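Saframycin Mx1 synthetase B (Legionella pneumophila subsp. pneumophila, PDB 3KXW) is an AMP-binding protein of the ANL clan, with a large AMP-binding region followed by a smaller C-terminal domain. Local coordinates at residues F396-G400 with G444-E448; V399-Q405 with Y437-L443. One frame throughout, in Å; residues are numbered along the deposited sequence.

Contact 1: residues F396-G400 with G444-E448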
ATOM      1  N   PHE A 396     -23.121  14.881 -12.295  1.00 21.07           N
ATOM      2  CA  PHE A 396     -23.236  13.613 -11.570  1.00 21.49           C
ATOM      3  C   PHE A 396     -23.557  12.503 -12.580  1.00 20.72           C
ATOM      4  O   PHE A 396     -24.191  12.756 -13.612  1.00 19.94           O
ATOM      5  CB  PHE A 396     -24.312  13.671 -10.479  1.00 21.07           C
ATOM      6  CG  PHE A 396     -24.065  14.711  -9.415  1.00 24.19           C
ATOM      7  CD1 PHE A 396     -22.775  15.014  -8.988  1.00 23.34           C
ATOM      8  CD2 PHE A 396     -25.131  15.345  -8.802  1.00 25.22           C
ATOM      9  CE1 PHE A 396     -22.557  15.950  -8.001  1.00 21.07           C
ATOM     10  CE2 PHE A 396     -24.922  16.288  -7.806  1.00 25.80           C
ATOM     11  CZ  PHE A 396     -23.633  16.594  -7.405  1.00 25.41           C
ATOM     12  N   ASP A 397     -23.113  11.284 -12.296  1.00 19.23           N
ATOM     13  CA  ASP A 397     -23.252  10.162 -13.225  1.00 19.44           C
ATOM     14  C   ASP A 397     -22.546  10.432 -14.539  1.00 20.60           C
ATOM     15  O   ASP A 397     -22.894   9.869 -15.577  1.00 21.88           O
ATOM     16  CB  ASP A 397     -24.731   9.818 -13.468  1.00 21.82           C
ATOM     17  CG  ASP A 397     -25.424   9.374 -12.215  1.00 20.96           C
ATOM     18  OD1 ASP A 397     -24.731   8.926 -11.280  1.00 19.48           O
ATOM     19  OD2 ASP A 397     -26.653   9.456 -12.146  1.00 20.80           O
ATOM     20  N   GLN A 398     -21.538  11.298 -14.493  1.00 21.10           N
ATOM     21  CA  GLN A 398     -20.686  11.517 -15.664  1.00 22.28           C
ATOM     22  C   GLN A 398     -19.224  11.312 -15.291  1.00 21.26           C
ATOM     23  O   GLN A 398     -18.742  11.865 -14.301  1.00 19.17           O
ATOM     24  CB  GLN A 398     -20.881  12.916 -16.242  1.00 21.49           C
ATOM     25  CG  GLN A 398     -20.049  13.164 -17.511  1.00 23.67           C
ATOM     26  CD  GLN A 398     -20.444  14.449 -18.203  1.00 25.63           C
ATOM     27  OE1 GLN A 398     -20.671  15.464 -17.558  1.00 23.26           O
ATOM     28  NE2 GLN A 398     -20.544  14.402 -19.526  1.00 29.14           N
ATOM     29  N   VAL A 399     -18.532  10.511 -16.087  1.00 22.39           N
ATOM     30  CA  VAL A 399     -17.180  10.091 -15.767  1.00 20.07           C
ATOM     31  C   VAL A 399     -16.148  11.138 -16.168  1.00 18.86           C
ATOM     32  O   VAL A 399     -16.102  11.583 -17.310  1.00 17.94           O
ATOM     33  CB  VAL A 399     -16.821   8.734 -16.437  1.00 20.19           C
ATOM     34  CG1 VAL A 399     -15.379   8.364 -16.136  1.00 18.61           C
ATOM     35  CG2 VAL A 399     -17.769   7.634 -15.960  1.00 21.05           C
ATOM     36  N   GLY A 400     -15.302  11.517 -15.210  1.00 16.61           N
ATOM     37  CA  GLY A 400     -14.220  12.440 -15.481  1.00 15.89           C
ATOM     38  C   GLY A 400     -13.074  12.132 -14.541  1.00 16.27           C
ATOM     39  O   GLY A 400     -13.092  11.111 -13.847  1.00 13.88           O
ATOM     40  N   GLY A 444     -13.575   8.458 -12.503  1.00 14.16           N
ATOM     41  CA  GLY A 444     -14.722   7.968 -11.758  1.00 15.85           C
ATOM     42  C   GLY A 444     -15.879   8.935 -11.895  1.00 16.03           C
ATOM     43  O   GLY A 444     -15.833   9.881 -12.669  1.00 15.11           O
ATOM     44  N   PHE A 445     -16.901   8.702 -11.093  1.00 16.27           N
ATOM     45  CA  PHE A 445     -18.058   9.553 -11.099  1.00 17.89           C
ATOM     46  C   PHE A 445     -18.677   9.616  -9.716  1.00 15.88           C
ATOM     47  O   PHE A 445     -18.496   8.723  -8.910  1.00 16.32           O
ATOM     48  CB  PHE A 445     -19.070   9.059 -12.147  1.00 15.94           C
ATOM     49  CG  PHE A 445     -19.647   7.680 -11.867  1.00 16.39           C
ATOM     50  CD1 PHE A 445     -20.850   7.532 -11.187  1.00 18.37           C
ATOM     51  CD2 PHE A 445     -19.002   6.542 -12.321  1.00 15.46           C
ATOM     52  CE1 PHE A 445     -21.402   6.259 -10.946  1.00 16.76           C
ATOM     53  CE2 PHE A 445     -19.531   5.274 -12.079  1.00 16.58           C
ATOM     54  CZ  PHE A 445     -20.745   5.140 -11.393  1.00 17.37           C
ATOM     55  N   LEU A 446     -19.409  10.693  -9.459  1.00 16.79           N
ATOM     56  CA  LEU A 446     -20.153  10.849  -8.215  1.00 16.60           C
ATOM     57  C   LEU A 446     -21.616  10.501  -8.462  1.00 18.69           C
ATOM     58  O   LEU A 446     -22.214  10.939  -9.450  1.00 18.75           O
ATOM     59  CB  LEU A 446     -20.055  12.290  -7.719  1.00 16.65           C
ATOM     60  CG  LEU A 446     -18.698  12.647  -7.065  1.00 16.38           C
ATOM     61  CD1 LEU A 446     -18.521  14.154  -6.837  1.00 16.55           C
ATOM     62  CD2 LEU A 446     -18.530  11.908  -5.743  1.00 16.47           C
ATOM     63  N   HIS A 447     -22.179   9.726  -7.550  1.00 16.66           N
ATOM     64  CA  HIS A 447     -23.587   9.381  -7.605  1.00 19.72           C
ATOM     65  C   HIS A 447     -24.169   9.466  -6.199  1.00 17.82           C
ATOM     66  O   HIS A 447     -23.759   8.728  -5.304  1.00 19.23           O
ATOM     67  CB  HIS A 447     -23.744   7.974  -8.182  1.00 19.35           C
ATOM     68  CG  HIS A 447     -25.167   7.500  -8.247  1.00 20.76           C
ATOM     69  ND1 HIS A 447     -25.984   7.756  -9.327  1.00 21.64           N
ATOM     70  CD2 HIS A 447     -25.910   6.776  -7.376  1.00 23.25           C
ATOM     71  CE1 HIS A 447     -27.175   7.225  -9.112  1.00 23.57           C
ATOM     72  NE2 HIS A 447     -27.157   6.622  -7.936  1.00 23.41           N
ATOM     73  N   GLU A 448     -25.115  10.371  -5.987  1.00 20.64           N
ATOM     74  CA  GLU A 448     -25.692  10.557  -4.645  1.00 20.43           C
ATOM     75  C   GLU A 448     -24.599  10.712  -3.586  1.00 18.61           C
ATOM     76  O   GLU A 448     -24.620  10.090  -2.504  1.00 19.30           O
ATOM     77  CB  GLU A 448     -26.652   9.420  -4.330  1.00 23.50           C
ATOM     78  CG  GLU A 448     -27.627   9.250  -5.487  1.00 25.70           C
ATOM     79  CD  GLU A 448     -28.791   8.347  -5.186  1.00 30.15           C
ATOM     80  OE1 GLU A 448     -28.716   7.554  -4.228  1.00 31.18           O
ATOM     81  OE2 GLU A 448     -29.790   8.424  -5.940  1.00 34.89           O
TER
HETATM   82  O   HOH W   1     -19.738  12.456 -11.833  1.00 19.75           O
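Antiparallel pairing gives way to loop docking where 396-400 meets 444-448, with Gly400 and Gly444 forming the last regular hydrogen-bonded pair of strands 400-405 and 442-447. Gly400 N donates to Gly444 O (3.1 Å) and Gly444 N to Gly400 O. Just before Gly400 the loop drifts outward, and a water occupies the place where a direct strand-to-strand bond might be expected: it donates to Gln398 O at 2.7 Å and accepts from Leu446 N at 3.0 Å. Direct backbone hydrogen bonding resumes at Asp397, whose N gives a nearly straight bond to Leu446 O (3.0 Å). That residue has a positive phi of 60°, which marks the kink in the loop.

The side chain of Asp397 starts away from the strand, yet its carboxylate swings back to His447. His447 ND1 donates to Asp397 OD1 over 2.6 Å, on the syn lone pair of that oxygen, and OD1 lies almost in the imidazole plane. Carboxylate and ring planes are 23° apart, nearly coplanar, as suits a bond made in the ring plane. His447 has CG anti to its backbone N (chi1 178°), which carries the ring out to the acid.

Between these polar ends Phe445 packs against the loop, its ring meeting it obliquely, CD1 lying beside CA of Asp397 and CD2 reaching Val399 CG2 at 4.0 Å, while Tyr452 on the next strand meets it with nearly parallel rings. At the outer end Phe396 CD1 rests on Leu446 CB (4.1 Å). Backbone bonds tie Asp397 to Val360 and Val399 to His358, and the Val360 side chain touches Val399 and Phe445. The loop between strands 382-386 and 400-405 is thus fastened to strand 442-447 in the antiparallel sheet of the AMP-binding region.

Contact 2: residues V399-Q405 with Y437-L443. With 1ZZ (5'-O-[(S)-(dodecanoyloxy)(hydroxy)phosphoryl]adenosine), chain B.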
ATOM      1  N   VAL A 399     -18.532  10.511 -16.087  1.00 22.39           N
ATOM      2  CA  VAL A 399     -17.180  10.091 -15.767  1.00 20.07           C
ATOM      3  C   VAL A 399     -16.148  11.138 -16.168  1.00 18.86           C
ATOM      4  O   VAL A 399     -16.102  11.583 -17.310  1.00 17.94           O
ATOM      5  CB  VAL A 399     -16.821   8.734 -16.437  1.00 20.19           C
ATOM      6  CG1 VAL A 399     -15.379   8.364 -16.136  1.00 18.61           C
ATOM      7  CG2 VAL A 399     -17.769   7.634 -15.960  1.00 21.05           C
ATOM      8  N   GLY A 400     -15.302  11.517 -15.210  1.00 16.61           N
ATOM      9  CA  GLY A 400     -14.220  12.440 -15.481  1.00 15.89           C
ATOM     10  C   GLY A 400     -13.074  12.132 -14.541  1.00 16.27           C
ATOM     11  O   GLY A 400     -13.092  11.111 -13.847  1.00 13.88           O
ATOM     12  N   GLU A 401     -12.074  13.002 -14.526  1.00 17.08           N
ATOM     13  CA  GLU A 401     -10.948  12.810 -13.639  1.00 16.47           C
ATOM     14  C   GLU A 401     -11.295  13.218 -12.215  1.00 14.95           C
ATOM     15  O   GLU A 401     -12.000  14.193 -11.982  1.00 14.21           O
ATOM     16  CB  GLU A 401      -9.699  13.548 -14.122  1.00 17.20           C
ATOM     17  CG  GLU A 401      -8.467  13.225 -13.275  1.00 16.61           C
ATOM     18  CD  GLU A 401      -7.208  13.959 -13.739  1.00 17.71           C
ATOM     19  OE1 GLU A 401      -7.322  14.992 -14.436  1.00 19.84           O
ATOM     20  OE2 GLU A 401      -6.096  13.520 -13.403  1.00 15.97           O
ATOM     21  N   ILE A 402     -10.789  12.448 -11.258  1.00 14.61           N
ATOM     22  CA  ILE A 402     -11.012  12.751  -9.868  1.00 14.51           C
ATOM     23  C   ILE A 402     -10.017  13.830  -9.475  1.00 15.28           C
ATOM     24  O   ILE A 402      -8.811  13.615  -9.523  1.00 16.18           O
ATOM     25  CB  ILE A 402     -10.870  11.479  -9.011  1.00 15.10           C
ATOM     26  CG1 ILE A 402     -11.996  10.495  -9.389  1.00 14.64           C
ATOM     27  CG2 ILE A 402     -10.889  11.827  -7.510  1.00 14.29           C
ATOM     28  CD1 ILE A 402     -11.777   9.058  -8.920  1.00 14.08           C
ATOM     29  N   TRP A 403     -10.531  15.009  -9.146  1.00 14.55           N
ATOM     30  CA  TRP A 403      -9.714  16.112  -8.631  1.00 15.14           C
ATOM     31  C   TRP A 403      -9.969  16.298  -7.132  1.00 15.63           C
ATOM     32  O   TRP A 403     -11.112  16.201  -6.670  1.00 16.03           O
ATOM     33  CB  TRP A 403     -10.052  17.428  -9.371  1.00 16.52           C
ATOM     34  CG  TRP A 403      -9.520  17.490 -10.766  1.00 16.10           C
ATOM     35  CD1 TRP A 403      -9.253  16.441 -11.585  1.00 15.52           C
ATOM     36  CD2 TRP A 403      -9.207  18.679 -11.517  1.00 16.92           C
ATOM     37  NE1 TRP A 403      -8.775  16.894 -12.798  1.00 18.54           N
ATOM     38  CE2 TRP A 403      -8.747  18.265 -12.781  1.00 16.87           C
ATOM     39  CE3 TRP A 403      -9.292  20.052 -11.243  1.00 18.64           C
ATOM     40  CZ2 TRP A 403      -8.331  19.171 -13.763  1.00 20.31           C
ATOM     41  CZ3 TRP A 403      -8.890  20.953 -12.217  1.00 19.95           C
ATOM     42  CH2 TRP A 403      -8.424  20.509 -13.465  1.00 19.43           C
ATOM     43  N   VAL A 404      -8.913  16.597  -6.384  1.00 14.32           N
ATOM     44  CA  VAL A 404      -9.002  16.640  -4.926  1.00 16.79           C
ATOM     45  C   VAL A 404      -8.477  17.953  -4.380  1.00 16.00           C
ATOM     46  O   VAL A 404      -7.509  18.487  -4.906  1.00 17.19           O
ATOM     47  CB  VAL A 404      -8.196  15.486  -4.311  1.00 15.05           C
ATOM     48  CG1 VAL A 404      -8.282  15.513  -2.793  1.00 14.74           C
ATOM     49  CG2 VAL A 404      -8.695  14.155  -4.879  1.00 15.76           C
ATOM     50  N   GLN A 405      -9.113  18.464  -3.330  1.00 18.19           N
ATOM     51  CA  GLN A 405      -8.601  19.638  -2.605  1.00 19.94           C
ATOM     52  C   GLN A 405      -8.826  19.523  -1.109  1.00 17.69           C
ATOM     53  O   GLN A 405      -9.926  19.186  -0.674  1.00 17.70           O
ATOM     54  CB  GLN A 405      -9.244  20.948  -3.126  1.00 21.74           C
ATOM     55  CG  GLN A 405      -8.994  22.148  -2.201  1.00 26.43           C
ATOM     56  CD  GLN A 405      -9.512  23.457  -2.780  1.00 32.37           C
ATOM     57  OE1 GLN A 405     -10.711  23.605  -3.057  1.00 35.61           O
ATOM     58  NE2 GLN A 405      -8.611  24.417  -2.965  1.00 33.67           N
ATOM     59  N   TYR A 437      -6.197  22.255  -7.600  1.00 23.86           N
ATOM     60  CA  TYR A 437      -6.599  20.890  -7.288  1.00 22.93           C
ATOM     61  C   TYR A 437      -5.489  19.890  -7.579  1.00 20.82           C
ATOM     62  O   TYR A 437      -4.677  20.095  -8.489  1.00 19.12           O
ATOM     63  CB  TYR A 437      -7.816  20.513  -8.137  1.00 20.88           C
ATOM     64  CG  TYR A 437      -9.079  21.242  -7.722  1.00 22.02           C
ATOM     65  CD1 TYR A 437      -9.392  22.490  -8.245  1.00 25.17           C
ATOM     66  CD2 TYR A 437      -9.953  20.674  -6.814  1.00 22.68           C
ATOM     67  CE1 TYR A 437     -10.546  23.152  -7.862  1.00 27.24           C
ATOM     68  CE2 TYR A 437     -11.108  21.329  -6.425  1.00 26.14           C
ATOM     69  CZ  TYR A 437     -11.396  22.566  -6.954  1.00 26.16           C
ATOM     70  OH  TYR A 437     -12.544  23.206  -6.550  1.00 27.81           O
ATOM     71  N   LEU A 438      -5.484  18.801  -6.815  1.00 17.75           N
ATOM     72  CA  LEU A 438      -4.702  17.637  -7.168  1.00 17.87           C
ATOM     73  C   LEU A 438      -5.395  16.850  -8.268  1.00 16.54           C
ATOM     74  O   LEU A 438      -6.556  16.433  -8.127  1.00 16.02           O
ATOM     75  CB  LEU A 438      -4.505  16.749  -5.941  1.00 15.25           C
ATOM     76  CG  LEU A 438      -4.063  15.306  -6.160  1.00 15.57           C
ATOM     77  CD1 LEU A 438      -2.641  15.255  -6.740  1.00 14.62           C
ATOM     78  CD2 LEU A 438      -4.160  14.599  -4.810  1.00 12.63           C
ATOM     79  N   ARG A 439      -4.690  16.645  -9.366  1.00 14.78           N
ATOM     80  CA  ARG A 439      -5.176  15.789 -10.441  1.00 14.91           C
ATOM     81  C   ARG A 439      -4.707  14.339 -10.210  1.00 17.72           C
ATOM     82  O   ARG A 439      -3.520  14.056 -10.288  1.00 15.42           O
ATOM     83  CB  ARG A 439      -4.688  16.327 -11.793  1.00 17.91           C
ATOM     84  CG  ARG A 439      -5.256  17.729 -12.147  1.00 18.16           C
ATOM     85  CD  ARG A 439      -4.967  18.140 -13.614  1.00 18.96           C
ATOM     86  NE  ARG A 439      -5.672  17.315 -14.601  1.00 18.55           N
ATOM     87  CZ  ARG A 439      -5.703  17.572 -15.911  1.00 21.98           C
ATOM     88  NH1 ARG A 439      -5.069  18.638 -16.403  1.00 20.85           N
ATOM     89  NH2 ARG A 439      -6.360  16.775 -16.734  1.00 20.17           N
ATOM     90  N   THR A 440      -5.633  13.422  -9.922  1.00 15.06           N
ATOM     91  CA  THR A 440      -5.217  12.094  -9.468  1.00 15.75           C
ATOM     92  C   THR A 440      -4.780  11.139 -10.570  1.00 17.41           C
ATOM     93  O   THR A 440      -4.107  10.137 -10.304  1.00 17.11           O
ATOM     94  CB  THR A 440      -6.331  11.422  -8.663  1.00 13.61           C
ATOM     95  OG1 THR A 440      -7.466  11.190  -9.517  1.00 14.38           O
ATOM     96  CG2 THR A 440      -6.754  12.340  -7.513  1.00 13.38           C
ATOM     97  N   GLY A 441      -5.208  11.408 -11.795  1.00 17.90           N
ATOM     98  CA  GLY A 441      -5.027  10.434 -12.859  1.00 18.67           C
ATOM     99  C   GLY A 441      -6.073   9.337 -12.854  1.00 17.39           C
ATOM    100  O   GLY A 441      -6.079   8.478 -13.730  1.00 17.71           O
ATOM    101  N   ASP A 442      -6.960   9.371 -11.864  1.00 16.95           N
ATOM    102  CA  ASP A 442      -8.036   8.391 -11.717  1.00 16.52           C
ATOM    103  C   ASP A 442      -9.338   8.866 -12.360  1.00 17.40           C
ATOM    104  O   ASP A 442      -9.655  10.051 -12.308  1.00 16.78           O
ATOM    105  CB  ASP A 442      -8.283   8.118 -10.233  1.00 16.86           C
ATOM    106  CG  ASP A 442      -7.110   7.463  -9.566  1.00 17.38           C
ATOM    107  OD1 ASP A 442      -6.540   6.531 -10.166  1.00 19.05           O
ATOM    108  OD2 ASP A 442      -6.749   7.871  -8.441  1.00 17.80           O
ATOM    109  N   LEU A 443     -10.091   7.943 -12.967  1.00 15.85           N
ATOM    110  CA  LEU A 443     -11.392   8.284 -13.536  1.00 17.01           C
ATOM    111  C   LEU A 443     -12.486   7.724 -12.627  1.00 15.27           C
ATOM    112  O   LEU A 443     -12.327   6.654 -12.051  1.00 17.25           O
ATOM    113  CB  LEU A 443     -11.577   7.681 -14.923  1.00 17.20           C
ATOM    114  CG  LEU A 443     -10.700   8.221 -16.051  1.00 18.70           C
ATOM    115  CD1 LEU A 443     -10.950   7.450 -17.337  1.00 22.57           C
ATOM    116  CD2 LEU A 443     -10.954   9.706 -16.259  1.00 20.64           C
TER
HETATM  117  P   1ZZ B 589      -0.935   5.054  -3.644  1.00 27.29           P
HETATM  118  C1  1ZZ B 589      -6.662   2.913   9.647  1.00 19.84           C
HETATM  119  N1  1ZZ B 589      -6.749   3.297  -5.748  1.00 20.73           N
HETATM  120  O1  1ZZ B 589      -3.394   3.308  -2.410  1.00 26.48           O
HETATM  121  C2  1ZZ B 589      -6.611   2.587   8.148  1.00 15.74           C
HETATM  122  N2  1ZZ B 589      -7.937   3.320  -3.853  1.00 16.13           N
HETATM  123  O2  1ZZ B 589      -1.748   4.966  -2.196  1.00 30.34           O
HETATM  124  C3  1ZZ B 589      -7.101   3.757   7.286  1.00 16.89           C
HETATM  125  N3  1ZZ B 589      -8.635   2.403  -7.335  1.00 19.79           N
HETATM  126  O3  1ZZ B 589      -0.417   6.396  -3.811  1.00 24.51           O
HETATM  127  C4  1ZZ B 589      -6.641   3.592   5.830  1.00 16.04           C
HETATM  128  N4  1ZZ B 589     -10.677   1.983  -6.125  1.00 18.51           N
HETATM  129  O4  1ZZ B 589       0.266   3.976  -3.605  1.00 35.96           O
HETATM  130  C5  1ZZ B 589      -7.447   4.458   4.847  1.00 16.60           C
HETATM  131  N5  1ZZ B 589     -11.002   2.424  -3.854  1.00 15.58           N
HETATM  132  O5  1ZZ B 589      -1.926   4.637  -4.919  1.00 25.13           O
HETATM  133  C6  1ZZ B 589      -6.989   4.118   3.421  1.00 17.21           C
HETATM  134  O6  1ZZ B 589      -4.294   3.526  -6.030  1.00 23.97           O
HETATM  135  C7  1ZZ B 589      -7.693   4.686   2.164  1.00 15.61           C
HETATM  136  O7  1ZZ B 589      -5.420   4.598  -8.490  1.00 23.57           O
HETATM  137  C8  1ZZ B 589      -7.268   4.189   0.768  1.00 15.64           C
HETATM  138  O8  1ZZ B 589      -4.557   6.656  -7.416  1.00 20.22           O
HETATM  139  C9  1ZZ B 589      -6.022   4.967   0.315  1.00 17.50           C
HETATM  140  C10 1ZZ B 589      -5.090   4.180  -0.636  1.00 18.02           C
HETATM  141  C11 1ZZ B 589      -3.761   4.974  -0.778  1.00 20.47           C
HETATM  142  C12 1ZZ B 589      -3.139   4.651  -2.150  1.00 25.25           C
HETATM  143  C13 1ZZ B 589      -3.167   5.278  -5.117  1.00 26.53           C
HETATM  144  C14 1ZZ B 589      -3.817   4.724  -6.225  1.00 23.64           C
HETATM  145  C15 1ZZ B 589      -5.017   5.599  -6.739  1.00 20.57           C
HETATM  146  C16 1ZZ B 589      -5.763   4.768  -7.444  1.00 24.15           C
HETATM  147  C17 1ZZ B 589      -5.691   3.584  -6.609  1.00 22.07           C
HETATM  148  C18 1ZZ B 589      -6.775   3.582  -4.323  1.00 19.13           C
HETATM  149  C19 1ZZ B 589      -8.751   2.790  -4.988  1.00 18.63           C
HETATM  150  C20 1ZZ B 589      -8.060   2.831  -6.089  1.00 18.59           C
HETATM  151  C21 1ZZ B 589      -9.867   1.955  -7.359  1.00 18.74           C
HETATM  152  C22 1ZZ B 589     -10.201   2.356  -5.050  1.00 17.34           C
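Glu401 and Arg439 are joined by a salt bridge in which NE (2.9 Å) and NH2 (3.1 Å) of the arginine grip a single oxygen, OE1 of Glu401, side-on and in the guanidinium plane. Trp403 NE1 adds a third bond to OE1 from above the carboxylate plane, a setting likely to favour the charged acid; Glu401 OE2 takes Gly441 N (2.8 Å) on its anti lone pair. Arg439 NH2 also reaches Pro388 O.

Asp442 OD1 and OD2 accept from the ribose hydroxyls O7 (2.8 Å) and O8 (2.7 Å) of 5'-O-[(S)-(dodecanoyloxy)(hydroxy)phosphoryl]adenosine, and Arg456 and Tyr327 bond the same carboxylate. The chain turns a corner at Gly441, where the register shifts by two in a beta bulge between Glu401 and Trp403: Ile402 faces Thr440 to Asp442, its O receiving both N and OG1 of Thr440, while its N donates to Asp442 O. Thr440 OG1 in turn accepts Asp442 N, an ST turn.

Farther out, Arg439 CG lies over one face of the Trp403 ring, 3.9 Å from the five-membered-ring centroid, and Tyr437 CB packs at CE3 of Trp403 (3.5 Å). Residues 440-442 form the Thr-Gly-Asp signature of ANL enzymes, whose aspartate holds the ribose.

Overall arrangement
Both contacts pair strand 400-405, or the loop leading into it, with strand 442-447, contact 2 adding strand 438-440, and they share Val399 and Gly400, so one antiparallel sheet is followed from its outer end to the ligand. Contact 2 is buried, whereas contact 1 is partly buried and farther from the chain's centre. Each has an acid as its polar anchor, but with different partners: a single imidazole at the loop in contact 1, a cluster of arginine, tryptophan and one backbone N-H in contact 2. Irregularity differs as well: a water bridges the widened pairing in contact 1, while in contact 2 the bulge accompanies the corner that precedes the ribose-binding aspartate.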